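Local coordinates for protein putative citrate lyase, alfa subunit (Streptococcus mutans, PDB 2HJ0) that belongs to the citrate lyase alpha-subunit (CitF) family and is built around two mixed, largely parallel beta-sheets with flanking helices, at residues Pro451-Pro454 / Asp455-Glu458; Tyr78-Asn81 / Met82-Glu86; Met313-Leu316 / Leu317-Leu321. All coordinates share one frame; numbering follows the deposited sequence.

Interaction 1 (Pro451-Pro454 / Asp455-Glu458); sequences PNRP and DLIE
R453 and D455 form a side-on, two-pronged salt bridge. NE of R453 bonds OD2 of D455 at 3.1 Å, and NH2 of R453 reaches OD1 of D455 at 3.3 Å. Each oxygen offers its syn lone pair, and the guanidinium and carboxylate planes lie only 20° apart. The arginine gets there by bending at chi2 and chi3, whereas D455 holds CG between its own backbone N and carbonyl carbon (chi1 66°). D439 takes a second salt bridge from NH1, which also donates to the K408 carbonyl, and NH2 bonds the Y269 hydroxyl; the guanidinium is thus fixed from several directions. R453 is also the N-cap residue of helix 454-459, the short helix that follows strand 447-449. Its carbonyl O is gripped twice, by L456 N at 2.9 Å from above the carbonyl plane and by I457 N at 3.2 Å within that plane. A weak bond from E458 N to P454 O, 3.3 Å long, continues the first turn. Packing completes the contact: L456 CD2 sits over the centre of one guanidinium face, 3.7 Å from R453 CZ, and I457 CD1 touches P451 CA at 3.9 Å, while both L456 and I457 rest on I449.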
# COMPACT_ATOMS: atom_id res chain seq x y z
N PRO A 451 -6.64 -40.55 1.54
CA PRO A 451 -7.68 -41.15 0.69
C PRO A 451 -8.68 -40.10 0.21
O PRO A 451 -9.49 -40.35 -0.68
CB PRO A 451 -8.32 -42.18 1.62
CG PRO A 451 -8.15 -41.56 2.97
CD PRO A 451 -6.72 -41.08 2.91
N ASN A 452 -8.61 -38.93 0.82
CA ASN A 452 -9.49 -37.84 0.47
C ASN A 452 -9.06 -37.29 -0.88
O ASN A 452 -9.75 -36.47 -1.48
CB ASN A 452 -9.40 -36.76 1.54
CG ASN A 452 -10.57 -35.83 1.51
OD1 ASN A 452 -11.72 -36.25 1.67
ND2 ASN A 452 -10.29 -34.54 1.30
N ARG A 453 -7.91 -37.75 -1.35
CA ARG A 453 -7.38 -37.33 -2.64
C ARG A 453 -7.26 -38.53 -3.58
O ARG A 453 -6.15 -38.96 -3.92
CB ARG A 453 -6.00 -36.66 -2.49
CG ARG A 453 -6.00 -35.31 -1.81
CD ARG A 453 -6.82 -34.30 -2.58
NE ARG A 453 -6.30 -34.04 -3.92
CZ ARG A 453 -5.38 -33.13 -4.21
NH1 ARG A 453 -4.85 -32.38 -3.24
NH2 ARG A 453 -4.99 -32.97 -5.47
N PRO A 454 -8.40 -39.10 -4.00
CA PRO A 454 -8.35 -40.26 -4.89
C PRO A 454 -7.63 -39.96 -6.21
O PRO A 454 -7.08 -40.86 -6.85
CB PRO A 454 -9.82 -40.60 -5.09
CG PRO A 454 -10.48 -39.27 -4.99
CD PRO A 454 -9.78 -38.64 -3.81
N ASP A 455 -7.63 -38.70 -6.63
CA ASP A 455 -6.96 -38.36 -7.88
C ASP A 455 -5.44 -38.51 -7.73
O ASP A 455 -4.73 -38.73 -8.71
CB ASP A 455 -7.28 -36.94 -8.30
CG ASP A 455 -6.72 -35.92 -7.34
OD1 ASP A 455 -6.23 -34.88 -7.81
OD2 ASP A 455 -6.76 -36.17 -6.12
N LEU A 456 -4.95 -38.39 -6.50
CA LEU A 456 -3.52 -38.50 -6.26
C LEU A 456 -3.08 -39.95 -6.10
O LEU A 456 -1.99 -40.35 -6.53
CB LEU A 456 -3.12 -37.67 -5.03
CG LEU A 456 -2.55 -36.27 -5.33
CD1 LEU A 456 -3.35 -35.59 -6.40
CD2 LEU A 456 -2.54 -35.44 -4.06
N ILE A 457 -3.96 -40.75 -5.49
CA ILE A 457 -3.67 -42.16 -5.31
C ILE A 457 -3.45 -42.83 -6.66
O ILE A 457 -2.56 -43.67 -6.81
CB ILE A 457 -4.83 -42.86 -4.56
CG1 ILE A 457 -4.79 -42.44 -3.10
CG2 ILE A 457 -4.71 -44.36 -4.68
CD1 ILE A 457 -6.00 -42.85 -2.33
N GLU A 458 -4.24 -42.44 -7.66
CA GLU A 458 -4.11 -43.02 -9.00
C GLU A 458 -2.87 -42.49 -9.70
O GLU A 458 -2.06 -43.27 -10.22
CB GLU A 458 -5.33 -42.68 -9.85
CG GLU A 458 -5.47 -41.19 -10.10
CD GLU A 458 -6.42 -40.83 -11.26
OE1 GLU A 458 -6.51 -39.61 -11.59
OE2 GLU A 458 -7.07 -41.75 -11.84

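Interaction 2 (Tyr78-Asn81 / Met82-Glu86); sequences YVMN and MVLDE
Y78 meets M82 through its CB, not through its ring: the selenomethionine methyl CE of M82 lies 3.5 Å from CB of Y78, while the phenol leads away and its hydroxyl makes a weak hydrogen bond with D236. The amide of N81 is likewise engaged outside the turn, ND2 donating to the V105 carbonyl, and the N81 side chain touches H106 and P108 in the neighbouring loop. The carboxylate of D85 forms a salt bridge with K89 one turn further on. Residues 79-86 make up most of helix 79-89, the connecting helix of a beta-alpha-beta unit between strands 66-69 and 95-99, with Y78 at its N-cap position. The carbonyl O of Y78 receives M82 N at 3.0 Å. The same i to i+4 spacing continues. V83 N to V79 O is the straightest bond, 2.9 Å long with an N-H...O angle of 172°, and L84 N bonds M80 O at 3.1 Å. On the buried side two pairs lie side by side, each pointing the same way: V79 CG1 against V83 CG2 at 4.2 Å, and the selenium of M80 against L84 CD2 at 4.1 Å. M80 and L84 both pack on F69 and I97, one from each flanking strand, and V83 adds to the contact with F69. M82, by contrast, faces I52 of helix 52-58. Its chain runs extended as far as the selenium and then bends at chi3 (-72°), which folds the methyl back towards the start of the helix and places CE 3.5 Å from Y78 O.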
# COMPACT_ATOMS: atom_id res chain seq x y z
N TYR A 78 14.21 -6.40 20.25
CA TYR A 78 14.39 -5.56 21.43
C TYR A 78 13.18 -4.67 21.66
O TYR A 78 12.92 -4.26 22.78
CB TYR A 78 15.61 -4.67 21.27
CG TYR A 78 16.95 -5.36 21.41
CD1 TYR A 78 18.13 -4.67 21.11
CD2 TYR A 78 17.06 -6.68 21.84
CE1 TYR A 78 19.37 -5.26 21.23
CE2 TYR A 78 18.32 -7.29 21.96
CZ TYR A 78 19.47 -6.57 21.65
OH TYR A 78 20.73 -7.14 21.72
N VAL A 79 12.44 -4.38 20.59
CA VAL A 79 11.27 -3.52 20.64
C VAL A 79 10.18 -3.97 21.60
O VAL A 79 9.72 -3.18 22.40
CB VAL A 79 10.65 -3.35 19.24
CG1 VAL A 79 9.46 -2.41 19.29
CG2 VAL A 79 11.70 -2.82 18.28
N MSE A 80 9.78 -5.24 21.53
CA MSE A 80 8.74 -5.77 22.42
C MSE A 80 9.05 -5.50 23.89
O MSE A 80 8.31 -4.78 24.56
CB MSE A 80 8.57 -7.28 22.21
CG MSE A 80 7.28 -7.73 21.50
SE MSE A 80 5.78 -8.36 22.65
CE MSE A 80 6.18 -10.28 22.70
N ASN A 81 10.14 -6.08 24.39
CA ASN A 81 10.54 -5.93 25.79
C ASN A 81 10.74 -4.48 26.16
O ASN A 81 10.52 -4.08 27.30
CB ASN A 81 11.84 -6.69 26.09
CG ASN A 81 11.74 -8.17 25.80
OD1 ASN A 81 10.68 -8.78 25.93
ND2 ASN A 81 12.86 -8.75 25.41
N MSE A 82 11.16 -3.71 25.18
CA MSE A 82 11.40 -2.29 25.38
C MSE A 82 10.11 -1.54 25.70
O MSE A 82 9.96 -0.97 26.79
CB MSE A 82 12.04 -1.72 24.12
CG MSE A 82 12.87 -0.48 24.31
SE MSE A 82 13.67 -0.02 22.63
CE MSE A 82 14.97 -1.42 22.50
N VAL A 83 9.16 -1.54 24.76
CA VAL A 83 7.89 -0.85 24.95
C VAL A 83 7.16 -1.33 26.20
O VAL A 83 6.88 -0.53 27.10
CB VAL A 83 6.97 -1.04 23.73
CG1 VAL A 83 5.63 -0.36 23.96
CG2 VAL A 83 7.64 -0.48 22.50
N LEU A 84 6.86 -2.62 26.25
CA LEU A 84 6.16 -3.22 27.37
C LEU A 84 6.74 -2.80 28.72
O LEU A 84 6.01 -2.37 29.61
CB LEU A 84 6.20 -4.75 27.25
CG LEU A 84 4.87 -5.40 26.86
CD1 LEU A 84 4.19 -4.63 25.77
CD2 LEU A 84 5.14 -6.83 26.45
N ASP A 85 8.05 -2.92 28.86
CA ASP A 85 8.68 -2.56 30.11
C ASP A 85 8.38 -1.11 30.49
O ASP A 85 8.09 -0.81 31.65
CB ASP A 85 10.19 -2.77 30.01
CG ASP A 85 10.88 -2.58 31.33
OD1 ASP A 85 11.14 -1.41 31.70
OD2 ASP A 85 11.16 -3.60 32.01
N GLU A 86 8.42 -0.22 29.52
CA GLU A 86 8.13 1.18 29.80
C GLU A 86 6.65 1.33 30.16
O GLU A 86 6.29 2.20 30.95
CB GLU A 86 8.48 2.04 28.59
CG GLU A 86 8.51 3.54 28.89
CD GLU A 86 9.51 3.91 29.97
OE1 GLU A 86 9.11 4.53 30.98
OE2 GLU A 86 10.71 3.56 29.82

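Interaction 3 (Met313-Leu316 / Leu317-Leu321); sequences MVEL and LEEGL
L316 and L321 are joined both through the backbone and through their side chains at the end of helix 311-318. Among the backbone bonds, L317 N to M313 O (3.1 Å) and E319 N to E315 O (3.0 Å) keep the i to i+4 spacing, as does E318 N to V314 O; a weak second bond runs from E318 N to E315 O. The last bond, L321 N to L316 O at 3.0 Å, spans five residues instead. With the positive phi of G320 (71°), it gives the six-to-one bond and backbone turn characteristic of a Schellman-type C-cap, where the helix ends and the chain turns into strand 322-327. The apolar contact that commonly accompanies such a cap is present as well: CD2 of L316 meets CD2 of L321 at 3.6 Å, the two side chains crossing at a slant, and both pack on R292 of helix 282-297. V314 and E318 lie side by side, pointing the same way, with V314 CG1 3.6 Å from OE1 of E318. With CG anti to the carbonyl carbon (chi1 -48°) and a bend at chi2, the glutamate chain runs alongside the valine. The charged ends find partners in neighbouring helices: OE1 of E318 forms a salt bridge with R341, and OE2 of E319 one with R292. The two arginines probably ease the like charge that E318 and E319 bring near E315. One water donates to E315 O at 3.2 Å and, weakly, to E319 OE1 at 3.4 Å.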
# COMPACT_ATOMS: atom_id res chain seq x y z
N MSE A 313 16.61 -20.38 -1.54
CA MSE A 313 15.64 -19.77 -2.43
C MSE A 313 16.29 -18.70 -3.30
O MSE A 313 15.99 -18.60 -4.49
CB MSE A 313 14.51 -19.17 -1.60
CG MSE A 313 13.16 -19.48 -2.20
SE MSE A 313 13.02 -21.39 -2.57
CE MSE A 313 11.46 -21.73 -1.44
N VAL A 314 17.18 -17.92 -2.71
CA VAL A 314 17.87 -16.88 -3.44
C VAL A 314 18.74 -17.57 -4.47
O VAL A 314 18.85 -17.14 -5.62
CB VAL A 314 18.77 -16.04 -2.51
CG1 VAL A 314 19.39 -14.87 -3.28
CG2 VAL A 314 17.98 -15.55 -1.32
N GLU A 315 19.34 -18.66 -4.04
CA GLU A 315 20.20 -19.46 -4.90
C GLU A 315 19.44 -19.80 -6.18
O GLU A 315 19.92 -19.54 -7.27
CB GLU A 315 20.61 -20.74 -4.18
CG GLU A 315 22.09 -21.12 -4.29
CD GLU A 315 22.92 -20.65 -3.10
OE1 GLU A 315 23.27 -19.44 -3.02
OE2 GLU A 315 23.24 -21.49 -2.24
N LEU A 316 18.23 -20.35 -6.04
CA LEU A 316 17.44 -20.72 -7.20
C LEU A 316 17.04 -19.54 -8.08
O LEU A 316 16.95 -19.67 -9.31
CB LEU A 316 16.18 -21.46 -6.78
CG LEU A 316 16.34 -22.89 -6.25
CD1 LEU A 316 14.99 -23.36 -5.72
CD2 LEU A 316 16.83 -23.82 -7.35
N LEU A 317 16.77 -18.40 -7.46
CA LEU A 317 16.38 -17.21 -8.21
C LEU A 317 17.54 -16.71 -9.07
O LEU A 317 17.33 -16.14 -10.14
CB LEU A 317 15.93 -16.09 -7.25
CG LEU A 317 15.51 -14.80 -7.97
CD1 LEU A 317 14.08 -14.96 -8.47
CD2 LEU A 317 15.62 -13.60 -7.04
N GLU A 318 18.76 -16.93 -8.61
CA GLU A 318 19.93 -16.49 -9.35
C GLU A 318 20.29 -17.48 -10.46
O GLU A 318 20.71 -17.08 -11.53
CB GLU A 318 21.11 -16.27 -8.39
CG GLU A 318 20.72 -15.44 -7.17
CD GLU A 318 21.67 -14.29 -6.84
OE1 GLU A 318 21.35 -13.50 -5.92
OE2 GLU A 318 22.73 -14.17 -7.51
N GLU A 319 20.12 -18.78 -10.21
CA GLU A 319 20.42 -19.79 -11.21
C GLU A 319 19.37 -19.77 -12.31
O GLU A 319 19.40 -20.57 -13.25
CB GLU A 319 20.46 -21.18 -10.56
CG GLU A 319 21.59 -21.36 -9.56
CD GLU A 319 21.58 -22.73 -8.87
OE1 GLU A 319 22.57 -23.03 -8.15
OE2 GLU A 319 20.59 -23.49 -9.05
N GLY A 320 18.41 -18.86 -12.19
CA GLY A 320 17.36 -18.77 -13.19
C GLY A 320 16.37 -19.93 -13.15
O GLY A 320 15.68 -20.17 -14.14
N LEU A 321 16.29 -20.65 -12.03
CA LEU A 321 15.37 -21.77 -11.93
C LEU A 321 13.98 -21.36 -11.46
O LEU A 321 13.00 -22.09 -11.65
CB LEU A 321 15.92 -22.85 -11.02
CG LEU A 321 16.63 -23.99 -11.75
CD1 LEU A 321 17.91 -23.48 -12.41
CD2 LEU A 321 16.95 -25.08 -10.72
O HOH W 1 23.07 -19.83 -7.23

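In the fold
From the N terminus the chain meets interaction 2 first, then interaction 3 and finally interaction 1. The three follow in series, and none nests within or crosses another. Each is local, so none closes a long loop. Interaction 2 starts the helix between strands 66-69 and 95-99 of the first large sheet. The other two lie on connections between strands of the second sheet: interaction 3 ends the helix leading into strand 322-327, and interaction 1 begins the helix between strands 447-449 and 467-468. Interactions 1 and 2 lie on opposite sides of the chain's centre, with their own centres about 50 Å apart; interaction 3 is about 32 Å from interaction 1, again between centres.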